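Local coordinates for protein ribonuclease (Nicotiana glutinosa, PDB 1IYB) that probably cleaves single-stranded RNA as a member of the ribonuclease T2 family and binds guanosine-5'-monophosphate in a guanine-recognising pocket, at residues Tyr12-Trp17 against Gln176-Val181. Numbering follows the deposited sequence.
Sequences YFVQQW and QIYICV. With 5GP (guanosine-5'-monophosphate), chain C.
Y12 and Y178 both set CG beside their own backbone N (chi1 -86° and -64°), and their rings meet as a T-shaped pair with planes at 85°. CD2 of Y178 lies 3.7 Å from CG of Y12, its edge toward the face of that ring. Tyrosine suits both places: the flat ring packs while the hydroxyl bonds beyond the two strands, Y12 OH with I193 O and Y178 OH with E163 OE1. V14, across from Y178 in a non-hydrogen-bonded pair, is beta-branched, and its CG2 methyl lies over one face of the Y178 ring, 4.0 Å from the centroid, in a CH-pi contact. C180 SG, disulfide-bonded to C191, approaches the Y12 ring obliquely, 3.4 Å from CD2.

The antiparallel backbones are joined by four hydrogen bonds, two in each of the pairs F13-I179 and Q15-I177. The shortest, 2.7 Å from F13 N to I179 O, is nearly straight.

On the same face as V14, Q16 and Q176 lead into the guanine site. A glutamine carries both a donor and an acceptor, matching the guanine edge: Q16 OE1 accepts from guanine N1 (2.8 Å) and N2, while NE2 donates to O6 at 3.1 Å. One water donates to Q16 OE1, more weakly to Q176 OE1, and accepts from N2. An alanine at Q16 would probably leave guanine N1 and O6 without these mates, N2 with only the water of these two acceptors, and the water with one fewer partner. Q176 is itself positioned by H43 at OE1 and E163 at NE2.

The two strands form the centre of a four-stranded antiparallel sheet, between strands 41-48 and 161-166. On its other face, helix 111-124 packs on F13 and Q15, and helix 127-133 on Q15 and I177.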
loop_
_atom_site.group_PDB
_atom_site.type_symbol
_atom_site.label_atom_id
_atom_site.label_comp_id
_atom_site.label_asym_id
_atom_site.label_seq_id
_atom_site.Cartn_x
_atom_site.Cartn_y
_atom_site.Cartn_z
ATOM N N TYR A 12 -3.939 -5.812 14.372
ATOM C CA TYR A 12 -3.774 -7.232 14.086
ATOM C C TYR A 12 -2.367 -7.491 14.617
ATOM O O TYR A 12 -1.426 -6.798 14.215
ATOM C CB TYR A 12 -3.746 -7.535 12.584
ATOM C CG TYR A 12 -5.082 -7.740 11.905
ATOM C CD1 TYR A 12 -5.344 -7.133 10.680
ATOM C CD2 TYR A 12 -6.067 -8.558 12.458
ATOM C CE1 TYR A 12 -6.550 -7.324 10.019
ATOM C CE2 TYR A 12 -7.289 -8.759 11.800
ATOM C CZ TYR A 12 -7.517 -8.134 10.581
ATOM O OH TYR A 12 -8.711 -8.296 9.913
ATOM N N PHE A 13 -2.210 -8.433 15.543
ATOM C CA PHE A 13 -0.871 -8.781 16.013
ATOM C C PHE A 13 -0.577 -10.027 15.188
ATOM O O PHE A 13 -1.214 -11.068 15.371
ATOM C CB PHE A 13 -0.851 -9.100 17.511
ATOM C CG PHE A 13 0.477 -9.617 17.994
ATOM C CD1 PHE A 13 1.647 -8.888 17.783
ATOM C CD2 PHE A 13 0.562 -10.845 18.638
ATOM C CE1 PHE A 13 2.886 -9.381 18.207
ATOM C CE2 PHE A 13 1.797 -11.343 19.064
ATOM C CZ PHE A 13 2.957 -10.612 18.849
ATOM N N VAL A 14 0.381 -9.909 14.271
ATOM C CA VAL A 14 0.706 -10.987 13.343
ATOM C C VAL A 14 2.023 -11.706 13.595
ATOM O O VAL A 14 3.066 -11.073 13.740
ATOM C CB VAL A 14 0.726 -10.423 11.901
ATOM C CG1 VAL A 14 0.872 -11.551 10.889
ATOM C CG2 VAL A 14 -0.544 -9.620 11.646
ATOM N N GLN A 15 1.958 -13.035 13.635
ATOM C CA GLN A 15 3.139 -13.871 13.833
ATOM C C GLN A 15 3.290 -14.818 12.645
ATOM O O GLN A 15 2.295 -15.301 12.096
ATOM C CB GLN A 15 3.018 -14.682 15.124
ATOM C CG GLN A 15 3.027 -13.838 16.380
ATOM C CD GLN A 15 3.116 -14.685 17.633
ATOM O OE1 GLN A 15 4.122 -15.360 17.864
ATOM N NE2 GLN A 15 2.062 -14.667 18.442
ATOM N N GLN A 16 4.535 -15.076 12.252
ATOM C CA GLN A 16 4.822 -15.947 11.117
ATOM C C GLN A 16 5.547 -17.216 11.540
ATOM O O GLN A 16 6.324 -17.212 12.500
ATOM C CB GLN A 16 5.692 -15.202 10.088
ATOM C CG GLN A 16 7.044 -14.729 10.641
ATOM C CD GLN A 16 7.970 -14.158 9.571
ATOM O OE1 GLN A 16 7.582 -13.992 8.413
ATOM N NE2 GLN A 16 9.206 -13.851 9.960
ATOM N N TRP A 17 5.283 -18.305 10.822
ATOM C CA TRP A 17 5.945 -19.571 11.094
ATOM C C TRP A 17 7.139 -19.662 10.146
ATOM O O TRP A 17 6.970 -19.724 8.932
ATOM C CB TRP A 17 5.001 -20.752 10.849
ATOM C CG TRP A 17 5.695 -22.057 11.060
ATOM C CD1 TRP A 17 5.910 -23.037 10.127
ATOM C CD2 TRP A 17 6.338 -22.495 12.260
ATOM N NE1 TRP A 17 6.655 -24.053 10.677
ATOM C CE2 TRP A 17 6.932 -23.748 11.984
ATOM C CE3 TRP A 17 6.475 -21.949 13.545
ATOM C CZ2 TRP A 17 7.654 -24.463 12.946
ATOM C CZ3 TRP A 17 7.194 -22.661 14.504
ATOM C CH2 TRP A 17 7.775 -23.907 14.196
ATOM N N GLN A 176 0.736 -17.707 8.744
ATOM C CA GLN A 176 0.680 -16.650 9.751
ATOM C C GLN A 176 -0.586 -16.744 10.590
ATOM O O GLN A 176 -1.611 -17.259 10.136
ATOM C CB GLN A 176 0.751 -15.264 9.097
ATOM C CG GLN A 176 1.940 -15.075 8.167
ATOM C CD GLN A 176 2.236 -13.618 7.888
ATOM O OE1 GLN A 176 3.056 -13.005 8.564
ATOM N NE2 GLN A 176 1.559 -13.052 6.896
ATOM N N ILE A 177 -0.503 -16.250 11.819
ATOM C CA ILE A 177 -1.632 -16.263 12.736
ATOM C C ILE A 177 -1.871 -14.846 13.241
ATOM O O ILE A 177 -0.945 -14.177 13.704
ATOM C CB ILE A 177 -1.368 -17.230 13.908
ATOM C CG1 ILE A 177 -1.317 -18.662 13.364
ATOM C CG2 ILE A 177 -2.458 -17.094 14.977
ATOM C CD1 ILE A 177 -1.093 -19.725 14.415
ATOM N N TYR A 178 -3.120 -14.402 13.122
ATOM C CA TYR A 178 -3.546 -13.059 13.516
ATOM C C TYR A 178 -4.382 -13.059 14.795
ATOM O O TYR A 178 -5.320 -13.845 14.935
ATOM C CB TYR A 178 -4.401 -12.437 12.402
ATOM C CG TYR A 178 -3.719 -12.193 11.070
ATOM C CD1 TYR A 178 -3.059 -13.220 10.390
ATOM C CD2 TYR A 178 -3.790 -10.943 10.459
ATOM C CE1 TYR A 178 -2.490 -13.002 9.132
ATOM C CE2 TYR A 178 -3.228 -10.714 9.204
ATOM C CZ TYR A 178 -2.580 -11.745 8.547
ATOM O OH TYR A 178 -2.033 -11.514 7.305
ATOM N N ILE A 179 -4.050 -12.159 15.714
ATOM C CA ILE A 179 -4.784 -12.009 16.972
ATOM C C ILE A 179 -5.129 -10.525 17.060
ATOM O O ILE A 179 -4.270 -9.681 16.824
ATOM C CB ILE A 179 -3.914 -12.395 18.189
ATOM C CG1 ILE A 179 -3.459 -13.852 18.063
ATOM C CG2 ILE A 179 -4.696 -12.180 19.479
ATOM C CD1 ILE A 179 -4.591 -14.840 17.995
ATOM N N CYS A 180 -6.374 -10.196 17.395
ATOM C CA CYS A 180 -6.755 -8.787 17.462
ATOM C C CYS A 180 -6.599 -8.109 18.823
ATOM O O CYS A 180 -6.828 -8.714 19.872
ATOM C CB CYS A 180 -8.181 -8.614 16.919
ATOM S SG CYS A 180 -8.201 -8.887 15.118
ATOM N N VAL A 181 -6.176 -6.846 18.780
ATOM C CA VAL A 181 -5.967 -6.021 19.969
ATOM C C VAL A 181 -6.799 -4.752 19.799
ATOM O O VAL A 181 -6.887 -4.212 18.697
ATOM C CB VAL A 181 -4.477 -5.627 20.117
ATOM C CG1 VAL A 181 -4.262 -4.844 21.404
ATOM C CG2 VAL A 181 -3.606 -6.870 20.094
HETATM P P 5GP C . 3.913 -5.966 5.811
HETATM O O1P 5GP C . 2.941 -5.020 5.254
HETATM O O2P 5GP C . 4.242 -5.664 7.259
HETATM O O3P 5GP C . 3.401 -7.439 5.646
HETATM O "O5'" 5GP C . 5.340 -5.963 5.007
HETATM C "C5'" 5GP C . 6.390 -6.959 5.293
HETATM C "C4'" 5GP C . 7.671 -6.803 4.440
HETATM O "O4'" 5GP C . 8.824 -6.960 5.382
HETATM C "C3'" 5GP C . 7.984 -7.823 3.348
HETATM O "O3'" 5GP C . 7.371 -7.536 2.100
HETATM C "C2'" 5GP C . 9.512 -7.805 3.226
HETATM O "O2'" 5GP C . 9.975 -6.790 2.309
HETATM C "C1'" 5GP C . 9.956 -7.548 4.657
HETATM N N9 5GP C . 10.589 -8.654 5.443
HETATM C C8 5GP C . 11.868 -8.757 5.943
HETATM N N7 5GP C . 12.101 -9.816 6.690
HETATM C C5 5GP C . 10.851 -10.467 6.674
HETATM C C6 5GP C . 10.471 -11.691 7.318
HETATM O O6 5GP C . 11.159 -12.426 8.017
HETATM N N1 5GP C . 9.103 -12.017 7.057
HETATM C C2 5GP C . 8.252 -11.238 6.275
HETATM N N2 5GP C . 7.003 -11.736 6.160
HETATM N N3 5GP C . 8.606 -10.089 5.670
HETATM C C4 5GP C . 9.922 -9.765 5.914
HETATM O O HOH W 1 5.240 -13.669 7.280
#